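Local coordinates for protein oxidoreductase (Azotobacter vinelandii, PDB 7D5M) that binds NAD(+) as an inositol dehydrogenase homolog and probably uses it to oxidise a polyol or sugar-like substrate, at residues I12-V17 with I85-V90; R30-R35 with A332-Y337; A40-A45 with P64-P69; G108-C113 with N135-V140. All blocks are in the same frame, centred on the assembly; numbering follows the deposited sequence.

Starting from the N terminus, strand 12-16 enters the parallel Rossmann sheet, between strands 39-45 and 87-91, and helix 26-34 and strand 39-45 follow it. Contact 3 closes a short loop by bringing 64-69 back beside strand 39-45, and it is nested inside the larger loop that contact 1 closes when 85-90 pairs with 12-17. Contact 4 opens only after contact 1 has closed, joining strand 110-113 to the outermost strand 138-140. Contact 2 spans far more of the chain: helix 329-349 of the C-terminal domain returns to helix 26-34. Its loop encloses contacts 3 and 4 and crosses that of contact 1, with Tyr337 hydrogen-bonded to Ser89.

Contact 1: residues I12-V17 with I85-V90; sequences IRWAMV and IQAVSV
Arg13 and Gln86 open the pairing with an exchange of bonds. Arg13 N donates to Gln86 OE1 at 2.9 Å, in the plane of the amide carbonyl, while Arg13 O receives two donors, Gln86 N at 2.7 Å and Ala87 N at 3.2 Å. The Gln86 amide lies flat against one face of the Arg13 guanidinium, the planes 14° apart, and NE of that arginine is bonded to Gly84 O. Further on, Ala15 N donates to Ala87 O, Ser89 N to Ala15 O, and Val17 N to Ser89 O at 2.9 Å. Trp14 adds a bond of its own: with CG anti to the backbone N (chi1 -178°), the indole reaches diagonally to the neighbouring strand and NE1 meets Ser89 OG at 2.9 Å, in the plane of the ring. That hydroxyl is hydrogen-bonded to Tyr337 OH. A leucine in place of Trp14 would probably cost Ser89 OG this N-H partner and open a gap against Ala33 and Phe39. On the face carrying Ala15 and Val17, Val17 CG2 packs on Val88 CG2 at 3.7 Å. Parallel neighbours of this kind form the centre of a Rossmann fold, and Val17 lies in the NAD pocket.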
# COMPACT_ATOMS: atom_id res chain seq x y z
N ILE A 12 25.41 15.06 -30.20
CA ILE A 12 25.98 13.95 -31.02
C ILE A 12 25.08 13.80 -32.26
O ILE A 12 23.85 13.67 -32.11
CB ILE A 12 26.06 12.64 -30.21
CG1 ILE A 12 26.87 12.75 -28.91
CG2 ILE A 12 26.56 11.50 -31.10
CD1 ILE A 12 28.33 13.07 -29.09
N ARG A 13 25.66 13.79 -33.45
CA ARG A 13 24.90 13.54 -34.70
C ARG A 13 24.49 12.06 -34.70
O ARG A 13 25.38 11.19 -34.57
CB ARG A 13 25.72 13.97 -35.91
CG ARG A 13 26.03 15.46 -35.93
CD ARG A 13 26.74 15.90 -37.20
NE ARG A 13 27.95 15.15 -37.49
CZ ARG A 13 29.19 15.46 -37.07
NH1 ARG A 13 29.41 16.51 -36.31
NH2 ARG A 13 30.20 14.69 -37.41
N TRP A 14 23.19 11.79 -34.83
CA TRP A 14 22.60 10.50 -34.40
C TRP A 14 21.61 9.95 -35.43
O TRP A 14 20.87 10.72 -36.08
CB TRP A 14 21.98 10.71 -33.02
CG TRP A 14 21.36 9.51 -32.37
CD1 TRP A 14 21.98 8.36 -31.97
CD2 TRP A 14 20.00 9.42 -31.92
NE1 TRP A 14 21.07 7.54 -31.35
CE2 TRP A 14 19.85 8.17 -31.30
CE3 TRP A 14 18.89 10.27 -32.01
CZ2 TRP A 14 18.62 7.75 -30.78
CZ3 TRP A 14 17.68 9.86 -31.49
CH2 TRP A 14 17.56 8.62 -30.88
N ALA A 15 21.56 8.62 -35.51
CA ALA A 15 20.60 7.85 -36.31
C ALA A 15 20.00 6.74 -35.44
O ALA A 15 20.62 6.31 -34.44
CB ALA A 15 21.28 7.26 -37.51
N MET A 16 18.83 6.27 -35.86
CA MET A 16 18.24 5.01 -35.36
C MET A 16 18.19 4.00 -36.50
O MET A 16 18.01 4.41 -37.67
CB MET A 16 16.85 5.24 -34.79
CG MET A 16 16.89 5.98 -33.47
SD MET A 16 15.31 5.84 -32.62
CE MET A 16 15.38 4.14 -32.06
N VAL A 17 18.39 2.74 -36.16
CA VAL A 17 18.00 1.58 -37.01
C VAL A 17 16.87 0.87 -36.26
O VAL A 17 17.09 0.48 -35.10
CB VAL A 17 19.18 0.65 -37.31
CG1 VAL A 17 18.77 -0.44 -38.29
CG2 VAL A 17 20.38 1.41 -37.84
N ILE A 85 26.44 11.07 -39.35
CA ILE A 85 26.20 10.58 -37.96
C ILE A 85 27.53 10.18 -37.31
O ILE A 85 28.47 9.77 -38.01
CB ILE A 85 25.19 9.42 -37.94
CG1 ILE A 85 25.65 8.23 -38.79
CG2 ILE A 85 23.82 9.94 -38.34
CD1 ILE A 85 24.82 6.96 -38.61
N GLN A 86 27.56 10.30 -35.99
CA GLN A 86 28.70 9.88 -35.14
C GLN A 86 28.28 8.68 -34.30
O GLN A 86 29.18 8.00 -33.77
CB GLN A 86 29.09 11.04 -34.23
CG GLN A 86 29.57 12.25 -35.01
CD GLN A 86 29.62 13.46 -34.13
OE1 GLN A 86 28.60 13.94 -33.64
NE2 GLN A 86 30.84 13.95 -33.90
N ALA A 87 26.97 8.47 -34.15
CA ALA A 87 26.42 7.41 -33.28
C ALA A 87 25.08 6.92 -33.82
O ALA A 87 24.39 7.65 -34.58
CB ALA A 87 26.32 7.91 -31.87
N VAL A 88 24.73 5.68 -33.47
CA VAL A 88 23.50 5.02 -33.94
C VAL A 88 22.91 4.21 -32.78
O VAL A 88 23.67 3.53 -32.08
CB VAL A 88 23.76 4.17 -35.20
CG1 VAL A 88 24.80 3.09 -34.96
CG2 VAL A 88 22.48 3.58 -35.76
N SER A 89 21.59 4.32 -32.59
CA SER A 89 20.84 3.45 -31.67
C SER A 89 20.18 2.32 -32.46
O SER A 89 19.50 2.59 -33.48
CB SER A 89 19.84 4.25 -30.88
OG SER A 89 20.55 5.05 -29.96
N VAL A 90 20.35 1.09 -31.97
CA VAL A 90 19.86 -0.15 -32.65
C VAL A 90 18.62 -0.64 -31.88
O VAL A 90 18.77 -1.11 -30.75
CB VAL A 90 20.97 -1.21 -32.73
CG1 VAL A 90 20.48 -2.48 -33.40
CG2 VAL A 90 22.22 -0.67 -33.41

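Contact 2: residues R30-R35 with A332-Y337. With NAD (nicotinamide-adenine-dinucleotide), chain B.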
# COMPACT_ATOMS: atom_id res chain seq x y z
N ARG A 30 14.17 8.01 -28.59
CA ARG A 30 14.21 9.41 -29.10
C ARG A 30 13.91 10.38 -27.95
O ARG A 30 14.57 11.42 -27.88
CB ARG A 30 13.24 9.59 -30.26
CG ARG A 30 13.66 8.83 -31.51
CD ARG A 30 12.75 9.13 -32.69
NE ARG A 30 11.37 8.69 -32.49
CZ ARG A 30 10.92 7.47 -32.73
NH1 ARG A 30 11.73 6.53 -33.17
NH2 ARG A 30 9.65 7.18 -32.51
N SER A 31 12.90 10.09 -27.15
CA SER A 31 12.52 10.98 -26.02
C SER A 31 13.76 11.24 -25.15
O SER A 31 14.03 12.41 -24.83
CB SER A 31 11.37 10.40 -25.25
OG SER A 31 10.81 11.37 -24.38
N ALA A 32 14.50 10.19 -24.81
CA ALA A 32 15.68 10.26 -23.92
C ALA A 32 16.87 10.89 -24.65
O ALA A 32 17.59 11.69 -24.03
CB ALA A 32 16.01 8.87 -23.41
N ALA A 33 17.11 10.51 -25.90
CA ALA A 33 18.30 10.94 -26.67
C ALA A 33 18.22 12.44 -27.01
O ALA A 33 19.25 13.14 -26.90
CB ALA A 33 18.43 10.09 -27.91
N LEU A 34 17.04 12.93 -27.37
CA LEU A 34 16.88 14.32 -27.88
C LEU A 34 16.82 15.30 -26.70
O LEU A 34 17.06 16.50 -26.90
CB LEU A 34 15.63 14.38 -28.75
CG LEU A 34 15.66 13.50 -29.99
CD1 LEU A 34 14.34 13.56 -30.72
CD2 LEU A 34 16.80 13.89 -30.93
N ARG A 35 16.56 14.79 -25.51
CA ARG A 35 16.39 15.62 -24.30
C ARG A 35 17.71 16.31 -23.96
O ARG A 35 18.79 15.68 -24.10
CB ARG A 35 15.91 14.76 -23.14
CG ARG A 35 15.29 15.58 -22.02
CD ARG A 35 14.80 14.62 -20.96
NE ARG A 35 13.92 15.25 -20.00
CZ ARG A 35 13.22 14.58 -19.08
NH1 ARG A 35 13.37 13.27 -18.97
NH2 ARG A 35 12.44 15.24 -18.24
N ALA A 332 14.67 8.00 -16.20
CA ALA A 332 15.68 6.92 -16.09
C ALA A 332 16.41 6.79 -17.44
O ALA A 332 17.66 6.78 -17.47
CB ALA A 332 15.03 5.63 -15.68
N TRP A 333 15.66 6.70 -18.53
CA TRP A 333 16.29 6.54 -19.88
C TRP A 333 17.08 7.80 -20.25
O TRP A 333 18.15 7.65 -20.88
CB TRP A 333 15.25 6.23 -20.94
CG TRP A 333 14.88 4.79 -21.01
CD1 TRP A 333 14.31 4.00 -20.05
CD2 TRP A 333 15.04 3.96 -22.17
NE1 TRP A 333 14.12 2.74 -20.53
CE2 TRP A 333 14.55 2.69 -21.83
CE3 TRP A 333 15.56 4.18 -23.45
CZ2 TRP A 333 14.58 1.62 -22.74
CZ3 TRP A 333 15.57 3.14 -24.35
CH2 TRP A 333 15.10 1.87 -23.98
N SER A 334 16.56 8.98 -19.92
CA SER A 334 17.26 10.27 -20.17
C SER A 334 18.58 10.31 -19.40
O SER A 334 19.57 10.84 -19.94
CB SER A 334 16.39 11.45 -19.84
OG SER A 334 15.20 11.43 -20.61
N ASN A 335 18.60 9.77 -18.18
CA ASN A 335 19.80 9.72 -17.31
C ASN A 335 20.86 8.82 -17.96
O ASN A 335 22.05 9.16 -17.87
CB ASN A 335 19.43 9.29 -15.89
CG ASN A 335 18.56 10.33 -15.23
OD1 ASN A 335 18.62 11.51 -15.60
ND2 ASN A 335 17.76 9.92 -14.25
N LEU A 336 20.48 7.72 -18.61
CA LEU A 336 21.46 6.88 -19.34
C LEU A 336 21.94 7.63 -20.58
O LEU A 336 23.16 7.65 -20.82
CB LEU A 336 20.84 5.55 -19.76
CG LEU A 336 20.42 4.60 -18.64
CD1 LEU A 336 20.31 3.20 -19.21
CD2 LEU A 336 21.35 4.64 -17.44
N TYR A 337 21.02 8.19 -21.36
CA TYR A 337 21.35 8.74 -22.70
C TYR A 337 22.29 9.95 -22.55
O TYR A 337 23.18 10.10 -23.40
CB TYR A 337 20.09 9.02 -23.53
CG TYR A 337 19.84 8.00 -24.61
CD1 TYR A 337 20.50 8.09 -25.82
CD2 TYR A 337 18.97 6.93 -24.44
CE1 TYR A 337 20.29 7.18 -26.84
CE2 TYR A 337 18.75 6.00 -25.45
CZ TYR A 337 19.42 6.12 -26.66
OH TYR A 337 19.22 5.23 -27.69
PA NAD B . 8.97 -4.05 -32.42
O1A NAD B . 8.71 -5.27 -33.24
O2A NAD B . 7.86 -3.37 -31.69
O5B NAD B . 9.72 -2.97 -33.34
C5B NAD B . 10.69 -3.35 -34.36
C4B NAD B . 10.96 -2.13 -35.22
O4B NAD B . 12.16 -2.32 -36.01
C3B NAD B . 9.86 -1.81 -36.25
O3B NAD B . 9.78 -0.40 -36.43
C2B NAD B . 10.38 -2.53 -37.50
O2B NAD B . 9.85 -2.05 -38.71
C1B NAD B . 11.86 -2.19 -37.38
N9A NAD B . 12.75 -3.07 -38.11
C8A NAD B . 12.72 -4.44 -38.11
N7A NAD B . 13.70 -4.98 -38.80
C5A NAD B . 14.43 -3.90 -39.27
C6A NAD B . 15.59 -3.82 -40.06
N6A NAD B . 16.26 -4.89 -40.50
N1A NAD B . 16.07 -2.58 -40.34
C2A NAD B . 15.39 -1.52 -39.88
N3A NAD B . 14.30 -1.47 -39.12
C4A NAD B . 13.85 -2.71 -38.85
O3 NAD B . 10.11 -4.38 -31.31
PN NAD B . 10.38 -3.67 -29.88
O1N NAD B . 9.48 -4.27 -28.84
O2N NAD B . 10.37 -2.18 -30.07
O5D NAD B . 11.87 -4.17 -29.55
C5D NAD B . 12.98 -3.84 -30.39
C4D NAD B . 14.21 -4.14 -29.59
O4D NAD B . 14.16 -3.38 -28.35
C3D NAD B . 14.35 -5.61 -29.16
O3D NAD B . 15.72 -5.97 -29.16
C2D NAD B . 13.76 -5.61 -27.74
O2D NAD B . 14.27 -6.66 -26.93
C1D NAD B . 14.24 -4.25 -27.24
N1N NAD B . 13.42 -3.67 -26.13
C2N NAD B . 14.05 -3.24 -24.99
C3N NAD B . 13.31 -2.74 -23.91
C7N NAD B . 14.08 -2.13 -22.76
O7N NAD B . 15.28 -1.86 -22.92
N7N NAD B . 13.42 -1.88 -21.63
C4N NAD B . 11.91 -2.81 -23.96
C5N NAD B . 11.29 -3.27 -25.12
C6N NAD B . 12.06 -3.55 -26.23
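Extended torsions carry Arg35 across to Ser334: CG stands anti to the backbone N (chi1 -161°) and the chain stays straight as far as NE. NH1 thereby meets Ser334 OG at 3.1 Å, with the hydroxyl at the edge of the guanidinium and in its plane, and the bond is nearly straight at 168°. Ser334 OG, anti to its carbonyl carbon, is also bonded to Phe330 O, one turn back in its helix. The arginine charge has a stronger partner in Glu331, through a salt bridge from the same NH1, and Phe330 of the second subunit makes a cation-pi contact with it.

Beside this polar pair the helices come close because small residues, Ala32 and Ser334, meet at the nearest CA atoms. Ala32 CB presses on the backbone of the other helix, 3.5 Å from Trp333 C, and lies 3.7 Å from Trp333 CB. Tyr337, one turn beyond Trp333, lies against Ala32 and Ala33. One face of its ring lies over the backbone of Ala33, with Ala33 N offset toward the rim, while Ala33 CB approaches Tyr337 CD1 at 3.6 Å and Ala32 CB approaches Tyr337 CD2 at 3.7 Å. The phenol hydroxyl is hydrogen-bonded to both Ser89 and His29. Trp333 reaches the cofactor, its CZ2 3.6 Å from NAD O7N, the oxygen of the nicotinamide carboxamide.

The short helical segments run at 46° with axes 7.9 Å apart, joining helix 26-34 of the Rossmann domain to helix 329-349 of the C-terminal domain, while strands 12-16 and 39-45 meet the pair through Trp14 and Phe39.

Contact 3: residues A40-A45 with P64-P69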
# COMPACT_ATOMS: atom_id res chain seq x y z
N ALA A 40 21.15 14.72 -31.67
CA ALA A 40 20.30 15.27 -32.74
C ALA A 40 20.02 14.16 -33.75
O ALA A 40 20.99 13.60 -34.30
CB ALA A 40 20.98 16.45 -33.39
N LEU A 41 18.74 13.87 -34.00
CA LEU A 41 18.31 12.83 -34.95
C LEU A 41 18.34 13.41 -36.37
O LEU A 41 17.43 14.20 -36.73
CB LEU A 41 16.90 12.34 -34.60
CG LEU A 41 16.36 11.24 -35.50
CD1 LEU A 41 17.21 9.98 -35.38
CD2 LEU A 41 14.91 10.95 -35.18
N VAL A 42 19.36 13.03 -37.13
CA VAL A 42 19.62 13.63 -38.48
C VAL A 42 19.44 12.57 -39.57
O VAL A 42 19.45 12.96 -40.75
CB VAL A 42 21.01 14.29 -38.54
CG1 VAL A 42 21.10 15.41 -37.53
CG2 VAL A 42 22.14 13.28 -38.33
N ALA A 43 19.27 11.30 -39.22
CA ALA A 43 19.20 10.20 -40.21
C ALA A 43 18.61 8.94 -39.57
O ALA A 43 18.53 8.88 -38.34
CB ALA A 43 20.57 9.92 -40.77
N GLY A 44 18.21 7.97 -40.39
CA GLY A 44 17.75 6.69 -39.84
C GLY A 44 17.46 5.67 -40.92
O GLY A 44 17.25 6.05 -42.09
N ALA A 45 17.47 4.40 -40.52
CA ALA A 45 16.84 3.28 -41.26
C ALA A 45 15.76 2.72 -40.33
O ALA A 45 16.03 1.78 -39.58
CB ALA A 45 17.86 2.25 -41.65
N PRO A 64 14.24 13.53 -45.89
CA PRO A 64 13.85 12.28 -46.55
C PRO A 64 15.03 11.57 -47.22
O PRO A 64 15.04 10.34 -47.28
CB PRO A 64 12.80 12.71 -47.59
CG PRO A 64 13.01 14.19 -47.76
CD PRO A 64 13.47 14.68 -46.40
N GLN A 65 16.01 12.34 -47.71
CA GLN A 65 17.23 11.79 -48.36
C GLN A 65 18.15 11.15 -47.31
O GLN A 65 19.07 10.41 -47.71
CB GLN A 65 17.95 12.89 -49.12
CG GLN A 65 17.29 13.21 -50.45
CD GLN A 65 18.19 14.09 -51.28
OE1 GLN A 65 18.30 15.29 -51.05
NE2 GLN A 65 18.87 13.49 -52.24
N ARG A 66 17.93 11.38 -46.01
CA ARG A 66 18.72 10.73 -44.94
C ARG A 66 17.86 9.70 -44.20
O ARG A 66 18.27 9.26 -43.12
CB ARG A 66 19.28 11.78 -43.97
CG ARG A 66 20.21 12.79 -44.64
CD ARG A 66 20.74 13.80 -43.66
NE ARG A 66 21.97 13.37 -42.99
CZ ARG A 66 22.65 14.13 -42.14
NH1 ARG A 66 22.22 15.35 -41.86
NH2 ARG A 66 23.76 13.68 -41.57
N CYS A 67 16.71 9.34 -44.77
CA CYS A 67 15.93 8.14 -44.39
C CYS A 67 16.33 7.03 -45.36
O CYS A 67 15.78 6.99 -46.48
CB CYS A 67 14.43 8.37 -44.45
SG CYS A 67 13.87 9.70 -43.36
N TYR A 68 17.27 6.19 -44.96
CA TYR A 68 17.88 5.15 -45.82
C TYR A 68 17.12 3.84 -45.67
O TYR A 68 16.48 3.60 -44.64
CB TYR A 68 19.35 4.98 -45.47
CG TYR A 68 20.16 6.25 -45.52
CD1 TYR A 68 20.72 6.70 -46.71
CD2 TYR A 68 20.37 7.01 -44.38
CE1 TYR A 68 21.47 7.86 -46.77
CE2 TYR A 68 21.13 8.17 -44.42
CZ TYR A 68 21.70 8.59 -45.61
OH TYR A 68 22.45 9.72 -45.65
N PRO A 69 17.14 2.96 -46.70
CA PRO A 69 16.39 1.71 -46.64
C PRO A 69 16.97 0.64 -45.70
O PRO A 69 16.24 -0.28 -45.36
CB PRO A 69 16.44 1.20 -48.09
CG PRO A 69 17.71 1.80 -48.63
CD PRO A 69 17.75 3.19 -48.02
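Val42 meets Arg66 at the edge strand of the Rossmann sheet, where the loop between helices 50-59 and 71-78 runs alongside strand 39-45 in the same direction. The two side chains lie side by side: Val42 CB sits over one face of the guanidinium, offset toward its rim, and CG2 comes within 3.6 Å of Arg66 NH2. Val42 O lies against the same side chain, 3.3 Å from Arg66 CD, without a hydrogen bond. The charge itself is met by Glu78 in a salt bridge, and Asp83 O takes a further bond. An alanine in place of Arg66 would probably leave Glu78 without this positive partner and uncover the flank of Val42. Next, Ala43 CB lies 3.9 Å from Arg66 CB and touches the rim of the Tyr68 ring near its plane; that tyrosine's hydroxyl also bonds to Glu78. At Gly44 the backbones are bridged once: Gly44 N donates to Arg66 O at 3.0 Å, and Tyr68 N donates to Gly44 O at 2.9 Å, with an angle of 148° at the hydrogen. Ala45, which also touches NAD, brings its CA to 3.4 Å from Tyr68 O in a C-H...O contact.

Contact 4: residues G108-C113 with N135-V140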
# COMPACT_ATOMS: atom_id res chain seq x y z
N GLY A 108 33.29 2.92 -37.46
CA GLY A 108 33.83 3.94 -36.54
C GLY A 108 32.73 4.70 -35.82
O GLY A 108 32.99 5.83 -35.37
N LEU A 109 31.54 4.11 -35.68
CA LEU A 109 30.40 4.77 -34.99
C LEU A 109 30.29 4.25 -33.55
O LEU A 109 30.53 3.06 -33.32
CB LEU A 109 29.11 4.49 -35.76
CG LEU A 109 29.07 4.98 -37.20
CD1 LEU A 109 27.78 4.54 -37.87
CD2 LEU A 109 29.22 6.50 -37.28
N HIS A 110 29.92 5.14 -32.62
CA HIS A 110 29.44 4.74 -31.28
C HIS A 110 28.04 4.14 -31.43
O HIS A 110 27.32 4.48 -32.39
CB HIS A 110 29.44 5.92 -30.31
CG HIS A 110 30.75 6.60 -30.21
ND1 HIS A 110 31.81 6.06 -29.52
CD2 HIS A 110 31.17 7.79 -30.71
CE1 HIS A 110 32.82 6.90 -29.57
NE2 HIS A 110 32.46 7.96 -30.31
N VAL A 111 27.68 3.25 -30.52
CA VAL A 111 26.41 2.49 -30.61
C VAL A 111 25.70 2.55 -29.26
O VAL A 111 26.37 2.47 -28.20
CB VAL A 111 26.65 1.04 -31.06
CG1 VAL A 111 25.34 0.27 -31.16
CG2 VAL A 111 27.42 0.98 -32.37
N VAL A 112 24.38 2.68 -29.32
CA VAL A 112 23.48 2.26 -28.21
C VAL A 112 22.66 1.09 -28.74
O VAL A 112 21.89 1.27 -29.70
CB VAL A 112 22.58 3.40 -27.72
CG1 VAL A 112 21.68 2.91 -26.59
CG2 VAL A 112 23.39 4.61 -27.29
N CYS A 113 22.87 -0.08 -28.15
CA CYS A 113 22.26 -1.34 -28.64
C CYS A 113 21.17 -1.77 -27.67
O CYS A 113 21.41 -1.80 -26.45
CB CYS A 113 23.29 -2.45 -28.83
SG CYS A 113 22.58 -3.91 -29.66
N ASN A 135 37.71 1.63 -30.35
CA ASN A 135 37.65 2.67 -29.30
C ASN A 135 36.27 3.33 -29.35
O ASN A 135 36.19 4.56 -29.34
CB ASN A 135 38.79 3.69 -29.48
CG ASN A 135 38.96 4.60 -28.29
OD1 ASN A 135 38.64 4.21 -27.17
ND2 ASN A 135 39.47 5.80 -28.51
N ARG A 136 35.22 2.51 -29.46
CA ARG A 136 33.82 3.00 -29.53
C ARG A 136 33.14 2.70 -28.20
O ARG A 136 33.45 1.68 -27.56
CB ARG A 136 33.05 2.34 -30.69
CG ARG A 136 33.67 2.53 -32.07
CD ARG A 136 33.74 3.96 -32.56
NE ARG A 136 34.82 4.74 -31.95
CZ ARG A 136 34.96 6.05 -32.04
NH1 ARG A 136 34.12 6.77 -32.77
NH2 ARG A 136 35.95 6.65 -31.40
N VAL A 137 32.25 3.60 -27.79
CA VAL A 137 31.28 3.40 -26.68
C VAL A 137 30.14 2.54 -27.22
O VAL A 137 29.65 2.83 -28.32
CB VAL A 137 30.77 4.75 -26.16
CG1 VAL A 137 29.67 4.56 -25.13
CG2 VAL A 137 31.90 5.60 -25.61
N VAL A 138 29.75 1.51 -26.47
CA VAL A 138 28.49 0.76 -26.73
C VAL A 138 27.64 0.88 -25.46
O VAL A 138 27.96 0.20 -24.47
CB VAL A 138 28.73 -0.71 -27.13
CG1 VAL A 138 27.42 -1.46 -27.29
CG2 VAL A 138 29.55 -0.81 -28.41
N GLY A 139 26.60 1.72 -25.49
CA GLY A 139 25.59 1.73 -24.42
C GLY A 139 24.62 0.58 -24.62
O GLY A 139 24.39 0.20 -25.78
N VAL A 140 24.07 0.04 -23.53
CA VAL A 140 23.00 -0.98 -23.59
C VAL A 140 21.83 -0.47 -22.74
O VAL A 140 22.06 0.01 -21.62
CB VAL A 140 23.51 -2.36 -23.15
CG1 VAL A 140 22.42 -3.41 -23.20
CG2 VAL A 140 24.69 -2.79 -24.01
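Asn135 O lies 4.1 Å from His110 CE1 and receives weak bonds from NE and NH2 of Arg136, helping to hold that guanidinium in place. The Arg136 chain, bent at chi2 (-64°) and chi3 (77°), folds back so that the guanidinium lies flat on the imidazole, centres 3.9 Å apart and planes at 25°. His110 CE1 sits over the middle of the guanidinium. NH1 also bonds to Gly108 O at 3.0 Å, from above the carbonyl plane, and makes a salt bridge to Glu348, which bonds to His110 NE2 as well. Leu109 O, close to the arginine methylenes, is buried without a hydrogen-bond partner. Val137 N then donates to His110 ND1 at 3.0 Å, in the plane of the ring, so both ring nitrogens are engaged; this would probably fix the imidazole's rotation. Val137 O accepts from Val111 N at 3.0 Å, and here the regular parallel pairing begins, the last two strands of the Rossmann sheet joined through helix 121-133 as a beta-alpha-beta unit. Val138 CG2 packs beside Val111 CB. Gly139 N donates to Val111 O and Gly139 O accepts from Cys113 N, each at 2.8 Å. Val140 CA points its hydrogen at Cys113 O, 3.4 Å away.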